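Local coordinates for protein pyrrolidone-carboxylate peptidase (Deinococcus radiodurans R1, PDB 5Z48) that probably removes N-terminal pyroglutamyl (5-oxoprolyl) residues from peptides, acting as a tetrameric cysteine peptidase, at residues Val68-Leu73 and Phe148-Ala153; His155-His160 and Val165-Leu170; Thr5-Gly10 and Ala54-Leu59; Ala117-Arg122 and Glu206-Gln211. One frame throughout, in Å; residues are numbered along the deposited sequence.

Interaction 1. Residues Val68-Leu73 and Phe148-Ala153; sequences VLLTGL and FVLYHA. With PCA (pyroglutamic acid), chain I.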
# COMPACT_ATOMS: atom_id res chain seq x y z
N VAL B 68 -28.54 -11.76 11.41
CA VAL B 68 -27.76 -12.45 10.38
C VAL B 68 -26.39 -11.80 10.28
O VAL B 68 -26.28 -10.60 9.97
CB VAL B 68 -28.48 -12.43 9.01
CG1 VAL B 68 -27.66 -13.11 7.93
CG2 VAL B 68 -29.89 -13.03 9.14
N LEU B 69 -25.34 -12.59 10.55
CA LEU B 69 -23.94 -12.16 10.43
C LEU B 69 -23.24 -13.00 9.36
O LEU B 69 -22.87 -14.16 9.59
CB LEU B 69 -23.23 -12.25 11.79
CG LEU B 69 -21.78 -11.72 11.80
CD1 LEU B 69 -21.68 -10.30 11.29
CD2 LEU B 69 -21.24 -11.76 13.23
N LEU B 70 -23.05 -12.44 8.16
CA LEU B 70 -22.37 -13.12 7.07
C LEU B 70 -20.89 -12.72 7.12
O LEU B 70 -20.58 -11.52 7.25
CB LEU B 70 -22.97 -12.67 5.74
CG LEU B 70 -24.51 -12.72 5.64
CD1 LEU B 70 -24.89 -11.97 4.32
CD2 LEU B 70 -25.05 -14.13 5.62
N THR B 71 -19.98 -13.69 7.02
CA THR B 71 -18.55 -13.37 7.08
C THR B 71 -17.79 -13.97 5.89
O THR B 71 -18.20 -14.96 5.26
CB THR B 71 -17.90 -13.84 8.41
OG1 THR B 71 -17.69 -15.25 8.43
CG2 THR B 71 -18.79 -13.46 9.60
N GLY B 72 -16.61 -13.39 5.63
CA GLY B 72 -15.82 -13.84 4.50
C GLY B 72 -14.43 -13.25 4.60
O GLY B 72 -14.19 -12.30 5.36
N LEU B 73 -13.52 -13.82 3.79
CA LEU B 73 -12.13 -13.37 3.72
C LEU B 73 -11.97 -12.13 2.83
O LEU B 73 -12.52 -12.07 1.73
CB LEU B 73 -11.28 -14.50 3.17
CG LEU B 73 -9.81 -14.21 2.82
CD1 LEU B 73 -8.98 -13.82 4.04
CD2 LEU B 73 -9.20 -15.44 2.14
N PHE B 148 -22.38 -10.44 -3.15
CA PHE B 148 -23.59 -11.09 -3.65
C PHE B 148 -24.46 -11.58 -2.50
O PHE B 148 -25.68 -11.34 -2.52
CB PHE B 148 -23.23 -12.23 -4.60
CG PHE B 148 -24.40 -13.08 -4.99
CD1 PHE B 148 -24.77 -14.19 -4.20
CD2 PHE B 148 -25.16 -12.73 -6.09
CE1 PHE B 148 -25.89 -14.95 -4.53
CE2 PHE B 148 -26.29 -13.51 -6.44
CZ PHE B 148 -26.64 -14.60 -5.64
N VAL B 149 -23.87 -12.26 -1.49
CA VAL B 149 -24.73 -12.83 -0.45
C VAL B 149 -25.26 -11.74 0.48
O VAL B 149 -26.37 -11.88 1.03
CB VAL B 149 -24.06 -13.98 0.33
CG1 VAL B 149 -23.78 -15.21 -0.55
CG2 VAL B 149 -22.78 -13.54 1.09
N LEU B 150 -24.53 -10.63 0.62
CA LEU B 150 -25.00 -9.52 1.43
C LEU B 150 -26.24 -8.91 0.79
O LEU B 150 -27.28 -8.78 1.44
CB LEU B 150 -23.89 -8.47 1.57
CG LEU B 150 -24.28 -7.21 2.33
CD1 LEU B 150 -24.80 -7.53 3.75
CD2 LEU B 150 -23.14 -6.20 2.37
N TYR B 151 -26.15 -8.60 -0.51
CA TYR B 151 -27.32 -8.10 -1.24
C TYR B 151 -28.44 -9.13 -1.20
O TYR B 151 -29.61 -8.78 -0.95
CB TYR B 151 -26.92 -7.76 -2.68
CG TYR B 151 -28.05 -7.19 -3.49
CD1 TYR B 151 -29.01 -8.00 -4.09
CD2 TYR B 151 -28.17 -5.81 -3.68
CE1 TYR B 151 -30.08 -7.47 -4.81
CE2 TYR B 151 -29.22 -5.25 -4.42
CZ TYR B 151 -30.18 -6.08 -4.98
OH TYR B 151 -31.24 -5.56 -5.69
N HIS B 152 -28.12 -10.39 -1.48
CA HIS B 152 -29.14 -11.45 -1.52
C HIS B 152 -29.90 -11.53 -0.19
O HIS B 152 -31.15 -11.62 -0.18
CB HIS B 152 -28.46 -12.77 -1.84
CG HIS B 152 -29.39 -13.93 -1.88
ND1 HIS B 152 -29.97 -14.38 -3.05
CD2 HIS B 152 -29.85 -14.73 -0.89
CE1 HIS B 152 -30.74 -15.42 -2.78
NE2 HIS B 152 -30.71 -15.64 -1.47
N ALA B 153 -29.19 -11.53 0.93
CA ALA B 153 -29.86 -11.68 2.22
C ALA B 153 -30.73 -10.47 2.53
O ALA B 153 -31.86 -10.62 3.02
CB ALA B 153 -28.82 -11.91 3.32
N PCA I . -14.09 -13.74 0.14
CA PCA I . -14.55 -13.54 -1.23
CB PCA I . -15.47 -14.71 -1.59
CG PCA I . -15.42 -15.72 -0.44
CD PCA I . -14.60 -15.00 0.60
OE PCA I . -14.39 -15.49 1.72
C PCA I . -15.19 -12.15 -1.37
O PCA I . -16.12 -11.91 -2.15
OXT PCA I . -14.80 -11.19 -0.65

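Interaction 2. Residues His155-His160 and Val165-Leu170; sequences HWLREH and VPCGFL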
# COMPACT_ATOMS: atom_id res chain seq x y z
N HIS B 155 -32.15 -8.38 0.48
CA HIS B 155 -33.31 -8.39 -0.42
C HIS B 155 -34.34 -9.42 0.04
O HIS B 155 -35.54 -9.10 0.11
CB HIS B 155 -32.84 -8.73 -1.83
CG HIS B 155 -33.94 -8.73 -2.84
ND1 HIS B 155 -34.59 -7.57 -3.23
CD2 HIS B 155 -34.49 -9.73 -3.57
CE1 HIS B 155 -35.51 -7.86 -4.14
NE2 HIS B 155 -35.47 -9.17 -4.36
N TRP B 156 -33.90 -10.64 0.34
CA TRP B 156 -34.82 -11.70 0.79
C TRP B 156 -35.55 -11.26 2.05
O TRP B 156 -36.78 -11.38 2.15
CB TRP B 156 -34.03 -13.00 1.02
CG TRP B 156 -34.93 -14.18 1.27
CD1 TRP B 156 -35.35 -15.09 0.35
CD2 TRP B 156 -35.54 -14.55 2.52
NE1 TRP B 156 -36.18 -16.01 0.95
CE2 TRP B 156 -36.30 -15.71 2.28
CE3 TRP B 156 -35.50 -14.01 3.82
CZ2 TRP B 156 -37.04 -16.35 3.28
CZ3 TRP B 156 -36.23 -14.65 4.82
CH2 TRP B 156 -37.00 -15.80 4.54
N LEU B 157 -34.80 -10.73 3.03
CA LEU B 157 -35.43 -10.30 4.27
C LEU B 157 -36.47 -9.21 4.02
O LEU B 157 -37.59 -9.29 4.53
CB LEU B 157 -34.36 -9.82 5.25
CG LEU B 157 -33.52 -10.94 5.89
CD1 LEU B 157 -32.31 -10.27 6.57
CD2 LEU B 157 -34.33 -11.77 6.88
N ARG B 158 -36.15 -8.22 3.18
CA ARG B 158 -37.11 -7.17 2.89
C ARG B 158 -38.35 -7.74 2.20
O ARG B 158 -39.49 -7.44 2.58
CB ARG B 158 -36.43 -6.08 2.04
CG ARG B 158 -37.34 -4.94 1.62
CD ARG B 158 -37.79 -4.12 2.80
NE ARG B 158 -36.68 -3.59 3.58
CZ ARG B 158 -36.82 -2.92 4.72
NH1 ARG B 158 -38.04 -2.72 5.21
NH2 ARG B 158 -35.76 -2.48 5.38
N GLU B 159 -38.14 -8.59 1.19
CA GLU B 159 -39.28 -9.12 0.44
C GLU B 159 -40.17 -10.03 1.27
O GLU B 159 -41.38 -10.10 1.01
CB GLU B 159 -38.77 -9.89 -0.78
CG GLU B 159 -38.14 -9.03 -1.89
CD GLU B 159 -39.12 -8.07 -2.53
OE1 GLU B 159 -39.88 -8.53 -3.41
OE2 GLU B 159 -39.13 -6.86 -2.18
N HIS B 160 -39.63 -10.59 2.35
CA HIS B 160 -40.38 -11.49 3.22
C HIS B 160 -40.88 -10.79 4.48
O HIS B 160 -41.25 -11.46 5.44
CB HIS B 160 -39.55 -12.73 3.58
CG HIS B 160 -39.38 -13.68 2.44
ND1 HIS B 160 -40.08 -14.86 2.35
CD2 HIS B 160 -38.67 -13.57 1.28
CE1 HIS B 160 -39.79 -15.46 1.21
NE2 HIS B 160 -38.95 -14.69 0.53
N VAL B 165 -34.99 -7.48 10.64
CA VAL B 165 -33.96 -8.40 11.13
C VAL B 165 -32.57 -7.83 10.83
O VAL B 165 -32.22 -7.70 9.65
CB VAL B 165 -34.13 -9.78 10.50
CG1 VAL B 165 -32.97 -10.69 10.91
CG2 VAL B 165 -35.43 -10.40 10.91
N PRO B 166 -31.75 -7.51 11.83
CA PRO B 166 -30.42 -6.93 11.54
C PRO B 166 -29.58 -7.92 10.74
O PRO B 166 -29.43 -9.10 11.10
CB PRO B 166 -29.83 -6.66 12.92
CG PRO B 166 -31.05 -6.54 13.83
CD PRO B 166 -32.03 -7.56 13.28
N CYS B 167 -28.97 -7.41 9.68
CA CYS B 167 -28.27 -8.27 8.73
C CYS B 167 -27.11 -7.49 8.13
O CYS B 167 -27.27 -6.32 7.70
CB CYS B 167 -29.24 -8.72 7.61
SG CYS B 167 -28.49 -9.68 6.28
N GLY B 168 -25.95 -8.12 8.12
CA GLY B 168 -24.81 -7.50 7.48
C GLY B 168 -23.67 -8.45 7.23
O GLY B 168 -23.81 -9.68 7.33
N PHE B 169 -22.54 -7.85 6.82
CA PHE B 169 -21.35 -8.57 6.40
C PHE B 169 -20.12 -8.12 7.17
O PHE B 169 -19.89 -6.92 7.37
CB PHE B 169 -21.08 -8.44 4.89
CG PHE B 169 -20.30 -9.62 4.36
CD1 PHE B 169 -18.87 -9.68 4.51
CD2 PHE B 169 -20.95 -10.71 3.79
CE1 PHE B 169 -18.20 -10.78 4.09
CE2 PHE B 169 -20.27 -11.83 3.40
CZ PHE B 169 -18.89 -11.89 3.57
N LEU B 170 -19.32 -9.10 7.57
CA LEU B 170 -18.07 -8.89 8.32
C LEU B 170 -16.94 -9.54 7.51
O LEU B 170 -16.88 -10.77 7.37
CB LEU B 170 -18.24 -9.49 9.73
CG LEU B 170 -17.19 -9.19 10.79
CD1 LEU B 170 -17.59 -9.77 12.13
CD2 LEU B 170 -15.84 -9.67 10.43

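Interaction 3. Residues Thr5-Gly10 and Ala54-Leu59; sequences TLLLTG and AALTRL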
# COMPACT_ATOMS: atom_id res chain seq x y z
N THR B 5 -32.21 -16.98 17.29
CA THR B 5 -31.03 -17.52 16.63
C THR B 5 -30.29 -16.43 15.89
O THR B 5 -30.90 -15.68 15.12
CB THR B 5 -31.42 -18.60 15.62
OG1 THR B 5 -32.06 -19.67 16.32
CG2 THR B 5 -30.19 -19.11 14.83
N LEU B 6 -28.98 -16.35 16.09
CA LEU B 6 -28.15 -15.55 15.19
C LEU B 6 -27.58 -16.50 14.14
O LEU B 6 -26.94 -17.51 14.48
CB LEU B 6 -27.03 -14.83 15.95
CG LEU B 6 -26.11 -13.99 15.02
CD1 LEU B 6 -25.77 -12.64 15.64
CD2 LEU B 6 -24.84 -14.71 14.73
N LEU B 7 -27.89 -16.23 12.87
CA LEU B 7 -27.33 -17.02 11.77
C LEU B 7 -25.94 -16.50 11.44
O LEU B 7 -25.80 -15.33 11.10
CB LEU B 7 -28.24 -16.96 10.54
CG LEU B 7 -27.68 -17.62 9.26
CD1 LEU B 7 -27.51 -19.11 9.47
CD2 LEU B 7 -28.64 -17.36 8.06
N LEU B 8 -24.92 -17.35 11.53
CA LEU B 8 -23.53 -16.98 11.27
C LEU B 8 -23.03 -17.79 10.09
O LEU B 8 -23.10 -19.01 10.13
CB LEU B 8 -22.68 -17.25 12.50
CG LEU B 8 -21.16 -17.08 12.33
CD1 LEU B 8 -20.79 -15.63 11.90
CD2 LEU B 8 -20.45 -17.44 13.62
N THR B 9 -22.57 -17.14 9.01
CA THR B 9 -22.05 -17.92 7.88
C THR B 9 -20.59 -17.57 7.61
O THR B 9 -20.13 -16.48 7.92
CB THR B 9 -22.88 -17.72 6.60
OG1 THR B 9 -22.76 -16.36 6.12
CG2 THR B 9 -24.34 -17.98 6.86
N GLY B 10 -19.88 -18.54 7.03
CA GLY B 10 -18.55 -18.31 6.48
C GLY B 10 -18.50 -18.94 5.09
O GLY B 10 -19.45 -19.57 4.65
N ALA B 54 -28.87 -20.09 -3.03
CA ALA B 54 -29.86 -21.12 -2.73
C ALA B 54 -29.68 -21.60 -1.29
O ALA B 54 -30.67 -21.79 -0.56
CB ALA B 54 -29.74 -22.28 -3.70
N ALA B 55 -28.43 -21.79 -0.87
CA ALA B 55 -28.19 -22.27 0.49
C ALA B 55 -28.59 -21.23 1.51
O ALA B 55 -29.15 -21.57 2.56
CB ALA B 55 -26.70 -22.64 0.66
N LEU B 56 -28.31 -19.95 1.21
CA LEU B 56 -28.60 -18.87 2.15
C LEU B 56 -30.10 -18.65 2.28
O LEU B 56 -30.62 -18.46 3.39
CB LEU B 56 -27.88 -17.58 1.69
CG LEU B 56 -28.01 -16.39 2.62
CD1 LEU B 56 -27.72 -16.73 4.06
CD2 LEU B 56 -27.03 -15.27 2.16
N THR B 57 -30.83 -18.74 1.16
CA THR B 57 -32.29 -18.68 1.22
C THR B 57 -32.84 -19.79 2.09
O THR B 57 -33.74 -19.55 2.91
CB THR B 57 -32.88 -18.76 -0.19
OG1 THR B 57 -32.64 -17.52 -0.87
CG2 THR B 57 -34.37 -18.96 -0.13
N ARG B 58 -32.33 -21.01 1.93
CA ARG B 58 -32.82 -22.10 2.78
C ARG B 58 -32.55 -21.82 4.26
O ARG B 58 -33.42 -22.06 5.11
CB ARG B 58 -32.21 -23.42 2.32
CG ARG B 58 -32.52 -24.61 3.19
CD ARG B 58 -31.93 -25.84 2.56
NE ARG B 58 -32.68 -27.04 2.92
N LEU B 59 -31.36 -21.32 4.58
CA LEU B 59 -31.04 -20.99 5.97
C LEU B 59 -31.97 -19.89 6.52
O LEU B 59 -32.47 -20.00 7.65
CB LEU B 59 -29.57 -20.55 6.09
CG LEU B 59 -28.52 -21.64 5.93
CD1 LEU B 59 -27.15 -20.97 5.57
CD2 LEU B 59 -28.43 -22.51 7.19

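Interaction 4. Residues Ala117-Arg122 and Glu206-Gln211; sequences ATLPLR and EAITAQ. With DMS (dimethyl sulfoxide), chain H.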
# COMPACT_ATOMS: atom_id res chain seq x y z
N ALA B 117 -26.64 -2.32 4.87
CA ALA B 117 -26.66 -3.28 5.97
C ALA B 117 -27.45 -2.70 7.13
O ALA B 117 -27.45 -1.48 7.37
CB ALA B 117 -25.22 -3.55 6.42
N THR B 118 -28.12 -3.59 7.88
CA THR B 118 -28.99 -3.17 9.00
C THR B 118 -28.44 -3.62 10.36
O THR B 118 -29.18 -3.59 11.36
CB THR B 118 -30.40 -3.70 8.78
OG1 THR B 118 -30.32 -5.12 8.57
CG2 THR B 118 -31.05 -3.05 7.53
N LEU B 119 -27.17 -4.01 10.41
CA LEU B 119 -26.50 -4.25 11.67
C LEU B 119 -26.27 -2.92 12.40
O LEU B 119 -26.19 -1.86 11.78
CB LEU B 119 -25.14 -4.94 11.44
CG LEU B 119 -25.18 -6.35 10.87
CD1 LEU B 119 -23.78 -6.86 10.78
CD2 LEU B 119 -26.00 -7.22 11.81
N PRO B 120 -26.11 -2.97 13.74
CA PRO B 120 -25.79 -1.76 14.52
C PRO B 120 -24.29 -1.48 14.41
O PRO B 120 -23.50 -1.89 15.25
CB PRO B 120 -26.23 -2.15 15.93
CG PRO B 120 -26.05 -3.66 15.98
CD PRO B 120 -26.41 -4.13 14.59
N LEU B 121 -23.90 -0.82 13.30
CA LEU B 121 -22.48 -0.70 12.95
C LEU B 121 -21.68 -0.05 14.06
O LEU B 121 -20.60 -0.55 14.41
CB LEU B 121 -22.30 0.08 11.63
CG LEU B 121 -23.00 -0.56 10.43
CD1 LEU B 121 -22.83 0.37 9.21
CD2 LEU B 121 -22.53 -1.99 10.13
N ARG B 122 -22.14 1.09 14.58
CA ARG B 122 -21.32 1.79 15.58
C ARG B 122 -21.22 1.01 16.88
O ARG B 122 -20.15 1.01 17.51
CB ARG B 122 -21.83 3.21 15.83
CG ARG B 122 -21.76 4.13 14.60
CD ARG B 122 -20.33 4.48 14.16
NE ARG B 122 -20.33 5.10 12.81
CZ ARG B 122 -19.21 5.39 12.14
NH1 ARG B 122 -18.02 5.15 12.69
NH2 ARG B 122 -19.27 5.86 10.91
N GLU B 206 -21.89 -10.88 19.76
CA GLU B 206 -22.39 -10.50 21.08
C GLU B 206 -22.98 -9.09 21.05
O GLU B 206 -24.02 -8.84 21.69
CB GLU B 206 -21.24 -10.60 22.11
CG GLU B 206 -20.71 -12.03 22.29
CD GLU B 206 -19.44 -12.17 23.14
OE1 GLU B 206 -18.72 -11.16 23.32
OE2 GLU B 206 -19.17 -13.30 23.63
N ALA B 207 -22.35 -8.18 20.31
CA ALA B 207 -22.88 -6.82 20.26
C ALA B 207 -24.21 -6.77 19.50
O ALA B 207 -25.13 -6.03 19.89
CB ALA B 207 -21.87 -5.86 19.61
N ILE B 208 -24.32 -7.55 18.42
CA ILE B 208 -25.55 -7.56 17.63
C ILE B 208 -26.71 -8.04 18.49
O ILE B 208 -27.79 -7.44 18.53
CB ILE B 208 -25.38 -8.45 16.39
CG1 ILE B 208 -24.42 -7.81 15.38
CG2 ILE B 208 -26.75 -8.70 15.76
CD1 ILE B 208 -23.79 -8.82 14.39
N THR B 209 -26.50 -9.14 19.22
CA THR B 209 -27.64 -9.68 19.96
C THR B 209 -27.94 -8.86 21.19
O THR B 209 -29.10 -8.85 21.65
CB THR B 209 -27.41 -11.15 20.34
OG1 THR B 209 -26.27 -11.25 21.21
CG2 THR B 209 -27.16 -12.04 19.09
N ALA B 210 -26.94 -8.20 21.76
CA ALA B 210 -27.20 -7.30 22.88
C ALA B 210 -28.08 -6.14 22.42
O ALA B 210 -28.95 -5.70 23.16
CB ALA B 210 -25.88 -6.79 23.45
N GLN B 211 -27.88 -5.67 21.19
CA GLN B 211 -28.68 -4.53 20.71
C GLN B 211 -30.11 -4.92 20.43
O GLN B 211 -31.01 -4.09 20.56
CB GLN B 211 -28.07 -3.92 19.44
CG GLN B 211 -26.75 -3.21 19.62
CD GLN B 211 -26.88 -1.96 20.48
OE1 GLN B 211 -27.80 -1.17 20.30
NE2 GLN B 211 -25.98 -1.81 21.44
S DMS H . -26.34 1.75 11.02
O DMS H . -25.53 1.29 12.16
C1 DMS H . -26.84 0.50 9.81
C2 DMS H . -25.44 2.96 10.01

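Interaction 1. Residues Val68-Leu73 and Phe148-Ala153
The backbone oxygen of Leu73, at the end of the strand, accepts the ring N-H of the bound pyroglutamate in a nearly straight bond (Leu73 O to ligand N 2.8 Å, 175°). Leu73 N returns a second bond to the lactam oxygen OE of the ligand, also 2.8 Å long. The two bonds run in opposite directions between one residue and one lactam, so they fix the rotation of the ring as well as its place. Gly72 is also close, its CA 3.5 Å from ligand OE. Further back on the strand, Leu70 meets helix 145-159. Its CG stands anti to the carbonyl carbon (chi1 -49°), and CD1 is thereby driven into the turn formed by Val149, Leu150 and Ala153. Leu70 CD1 lies 3.6 Å from Val149 O, which also takes the N-H of Ala153, and 3.8 Å from Leu150 CA. Leu70 CD1 also rests on Ala153 CB at 4.1 Å and, at a similar distance, on Val149 CG2. The strand and helix segments run nearly antiparallel, at 168°, with their axes 9.5 Å apart. Here a central strand of the alpha/beta fold carries substrate-binding backbone at its C-terminal end, while the facing helix begins beside Cys146, the likely nucleophile, as in other C15 pyroglutamyl peptidases.

Interaction 2. Residues His155-His160 and Val165-Leu170
Leu157 lays one methyl, CD1, over the side chain of Cys167, reaching CB at 3.6 Å and SG at 3.9 Å. Its other methyl, CD2, meets the branch point of Val165, with CB 4.1 Å away, and the two side chains are nearly perpendicular. The forked end of the leucine thus spans the extended chain leading into strand 167-172, one prong on Val165 and one on Cys167, two residues that both direct their side chains at the helix. Cys167 SG is anti to its own backbone N (chi1 175°), which brings the sulfur alongside CD1. The contact is wholly apolar. On the helix, Leu157 CD2 also sits in plane at the edge of the Trp156 ring, while His160 lies over a face of that indole, its CD2 above the ring centre at a height of 3.3 Å. Strand 67-73 lies beside the incoming strand, and Thr118 reaches the backbone of Cys167 with its hydroxyl. Only four residues separate the two segments, so the contact seals a tight helix-loop-strand reversal, a common connection in alpha/beta folds. In this one the helix carries Cys146 in its first turn and the strand runs on to His171, so the reversal joins the elements that bear two residues of the probable Cys-His-Glu catalytic triad.

Interaction 3. Residues Thr5-Gly10 and Ala54-Leu59
Leu7 lies roughly square to Leu59, and Leu56 comes in on Leu7 at a slant. With its CG anti to the backbone N (chi1 173°), Leu7 stretches out from the strand toward the helix and offers both methyls. CD2 reaches Leu59 CB at 3.9 Å and Leu56 CD1 at 4.2 Å, so this one methyl touches two residues about one helical turn apart. CD1 meets the far end of Leu59 instead, 4.2 Å from its CD2. Leu56 starts off obliquely to the strand, but its end bends nearer. Two residues along the strand, Thr9 adds its methyl, with CG2 4.3 Å from Leu59 CD1. The segments are nearly antiparallel, at 167°, and their axes stay 10.9 Å apart, a gap bridged by branched side chains alone. Helix 49-63 connects strand 38-45 with strand 67-73, two parallel neighbours of strand 5-11, and thus makes a beta-alpha-beta crossover that passes over this strand between them. On its flank, Leu56 touches Val149 and Ala153 of helix 145-159, while Leu59 also reaches Ala43 of strand 38-45. On the other face of the sheet, Leu6 and Leu8 pack on helix 194-211.

Interaction 4. Residues Ala117-Arg122 and Glu206-Gln211
An inverse gamma turn centred on Pro120, which also holds the N-cap position of helix 121-130, packs on the last turns of helix 194-211. Leu119, just before the proline, straddles the tip of Ile208: CD2 lies 3.8 Å from Ile208 CD1, and Leu119 CD1 lies 4.1 Å from the same carbon. Both residues set off at a tangent to the contact and turn their ends into it. Ile208 CG1 stands anti to its carbonyl carbon (chi1 -70°), which carries CD1 forward to the leucine. Pro120 and Gln211 lie alongside each other with their chains running opposite ways, the proline CG 3.7 Å from Gln211 CG. The glutamine chain bends at chi2 (-66°), so aliphatic carbons rather than the amide meet the proline. This side of the contact is near the surface, whereas Leu119 and Ile208 are buried. In the first turn of the new helix, Leu121 N donates to a dimethyl sulfoxide oxygen, the N and O atoms lying 2.9 Å apart; the solvent molecule probably came from the crystallisation liquor. Arg122 forms salt bridges with Asp91 and Asp104 of a neighbouring subunit. Inward, Leu119 and Ile208 both touch Ile124 of helix 121-130 and Leu69 of strand 67-73, so the junction lies between two helices and the sheet, with Leu34 of strand 33-34 bordering Glu206 and Thr209.

In the fold
From the N terminus, interaction 3 closes the first loop, bringing helix 49-63 back onto strand 5-11, and is complete before the others begin. Interaction 1 then opens on strand 67-73 and closes on helix 145-159. Interaction 4 starts inside that loop, at 117-122, and ends near the C terminus, so the two cross. Interaction 2 is a short local closure at the end of helix 145-159, nested within the loop of interaction 4. Neighbouring strands 5-11, 67-73 and 167-172 unite interactions 1, 2 and 3 on one sheet face, where His152 bonds to Thr57; interaction 4 reaches the other face through Leu69 and Leu6.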